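Local structure of RNA-dependent RNA polymerase (6DX5) at the interface of chains A and B. The protein carries a viral OTU cysteine protease domain with deubiquitinase activity, the part modelled here, in a longer protein that is probably the viral RNA-directed RNA polymerase. Sequence-based numbering; all coordinates share one arbitrary frame. Chains: chain A/B, RNA-dependent RNA polymerase.

Contacts 1 and 2 are neighbouring patches of one interface between two copies of the OTU domain, the centres of their C-alpha atoms about 5 Å apart. A:Leu152 and B:Ala173 belong to both, so the two grade into each other along the turn between strands 166-171 and 174-180 of chain B. In contact 1 the touching groups described are apolar, a methionine against a tryptophan and an alanine; contact 2 adds a salt bridge. The whole interface is not an exact two-fold, and the structure alone does not show whether this pair forms outside the crystal.

Contact 1: the interface of chains A and B. Residues chain A 17, 152; chain B 123, 173.
The indole of B:Trp123 receives the end of A:Met17 on one face: methyl CE sits over the six-membered ring, 4.0 Å from its centroid, in a CH-pi contact. The sulfur follows beside it, with SD 3.9 Å from CZ2 of the indole, so thioether and methyl both lie against the benzo half of the ring system. On the same face, over the rim of the six-membered ring, CB of B:Ala173 stands 3.9 Å from CZ3 of B:Trp123, a contact within chain B. CB of B:Ala173 also touches the methionine, 3.7 Å from CE of A:Met17, so the two methyl groups sit side by side on that face.

The methionine arrives from the direction opposite to the tryptophan side chain. Its chain runs extended as far as SD and then bends (chi3 80°), which turns CE towards both the alanine and the ring. A:Met17 is poorly ordered, however, and the fine placement of its end should be read with that in mind. A:Leu152 stays at the margin: its carbonyl O is 4.3 Å from the backbone N of B:Ala173, and it loses little surface here.

In the fold, A:Met17 comes just after strand 13-16, while B:Trp123 stands in the loop between helices 103-117 and 126-136. B:Ala173 directly precedes the catalytic histidine, which opens strand 174-180, so the chain A methionine packs beside the active-site region of chain B.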
# COMPACT_ATOMS: atom_id res chain seq x y z
N MET A 17 -0.86 -1.48 -13.62
CA MET A 17 0.36 -0.83 -14.07
C MET A 17 0.17 -0.15 -15.43
O MET A 17 1.14 0.08 -16.15
CB MET A 17 1.51 -1.83 -14.10
CG MET A 17 1.12 -3.30 -14.23
SD MET A 17 2.53 -4.41 -13.87
CE MET A 17 2.54 -4.41 -12.08
N LEU A 152 2.55 6.93 -12.00
CA LEU A 152 3.47 5.93 -11.48
C LEU A 152 2.74 4.60 -11.26
O LEU A 152 3.23 3.55 -11.67
CB LEU A 152 4.11 6.40 -10.17
CG LEU A 152 4.93 7.69 -10.13
CD1 LEU A 152 4.94 8.36 -8.74
CD2 LEU A 152 6.31 7.32 -10.52
N TRP B 123 4.31 -11.04 -9.86
CA TRP B 123 5.08 -9.84 -9.52
C TRP B 123 5.34 -9.81 -8.02
O TRP B 123 4.45 -9.49 -7.24
CB TRP B 123 4.35 -8.59 -9.95
CG TRP B 123 4.57 -8.25 -11.40
CD1 TRP B 123 4.05 -8.92 -12.49
CD2 TRP B 123 5.33 -7.16 -11.93
NE1 TRP B 123 4.45 -8.32 -13.65
CE2 TRP B 123 5.23 -7.24 -13.35
CE3 TRP B 123 6.12 -6.14 -11.35
CZ2 TRP B 123 5.88 -6.34 -14.20
CZ3 TRP B 123 6.74 -5.23 -12.19
CH2 TRP B 123 6.62 -5.33 -13.61
N ALA B 173 5.80 0.30 -10.45
CA ALA B 173 5.83 -1.15 -10.28
C ALA B 173 7.24 -1.73 -10.22
O ALA B 173 7.38 -2.93 -10.02
CB ALA B 173 5.06 -1.80 -11.44

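Contact 2: the interface of chains A and B. Residues chain A 152-153; chain B 170, 172-173.
A:Asp153 and B:Arg170 reach for each other from opposite directions and meet in a salt bridge, with NH1 of the guanidinium giving a hydrogen bond to carboxylate OD1 at 3.0 Å. The bond is moderately bent, 141° at H. OD1 lies in the guanidinium plane, but the arginine meets its syn side from 34° out of the carboxylate plane. The carboxylate and guanidinium planes are turned against each other, and the pairing runs through OD1 and NH1 and not as a flat two-pronged bridge.

This is the tight part of the patch. The first torsion of A:Asp153 (chi1 48°) sets CG between its own backbone N and carbonyl carbon, and carries OD1 over to the chain B turn, where it also rests against CA of B:Gly172. The same NH1 donates to the carbonyl O of B:Gly172 at 2.8 Å, again near the guanidinium plane. That bond within chain B, with the bend of the arginine chain at chi3, probably fixes where NH1 points towards A:Asp153.

The other side is looser. OD2 of A:Asp153 is directed away, 4.6 Å from NH1 of B:Arg170, and NH2 of the arginine is 4.5 Å from OD1 of the aspartate. A:Leu152 adds its backbone, its O 3.4 Å from CA of B:Gly172, while its side chain leads away from the bridge.

B:Gly172 and B:Ala173 form the corner of a type II' turn joining strands 166-171 and 174-180. B:Arg170 ties down that turn beside the catalytic histidine and, in this crystal, links it to strand 153-157 of chain A.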
# COMPACT_ATOMS: atom_id res chain seq x y z
N LEU A 152 2.55 6.93 -12.00
CA LEU A 152 3.47 5.93 -11.48
C LEU A 152 2.74 4.60 -11.26
O LEU A 152 3.23 3.55 -11.67
CB LEU A 152 4.11 6.40 -10.17
CG LEU A 152 4.93 7.69 -10.13
CD1 LEU A 152 4.94 8.36 -8.74
CD2 LEU A 152 6.31 7.32 -10.52
N ASP A 153 1.60 4.63 -10.58
CA ASP A 153 0.72 3.47 -10.50
C ASP A 153 -0.64 3.97 -10.04
O ASP A 153 -0.83 5.16 -9.79
CB ASP A 153 1.29 2.37 -9.59
CG ASP A 153 1.76 2.91 -8.25
OD1 ASP A 153 2.98 2.78 -7.93
OD2 ASP A 153 0.91 3.49 -7.54
N ARG B 170 11.39 1.46 -4.75
CA ARG B 170 10.27 1.19 -5.64
C ARG B 170 9.91 2.47 -6.39
O ARG B 170 9.77 3.53 -5.77
CB ARG B 170 9.04 0.67 -4.87
CG ARG B 170 7.89 0.32 -5.78
CD ARG B 170 6.72 -0.35 -5.06
NE ARG B 170 5.96 0.54 -4.20
CZ ARG B 170 5.00 1.38 -4.60
NH1 ARG B 170 4.70 1.50 -5.89
NH2 ARG B 170 4.31 2.11 -3.71
N GLY B 172 6.86 3.19 -8.93
CA GLY B 172 5.72 2.55 -9.56
C GLY B 172 5.80 1.05 -9.37
O GLY B 172 5.91 0.54 -8.25
N ALA B 173 5.80 0.30 -10.45
CA ALA B 173 5.83 -1.15 -10.28
C ALA B 173 7.24 -1.73 -10.22
O ALA B 173 7.38 -2.93 -10.02
CB ALA B 173 5.06 -1.80 -11.44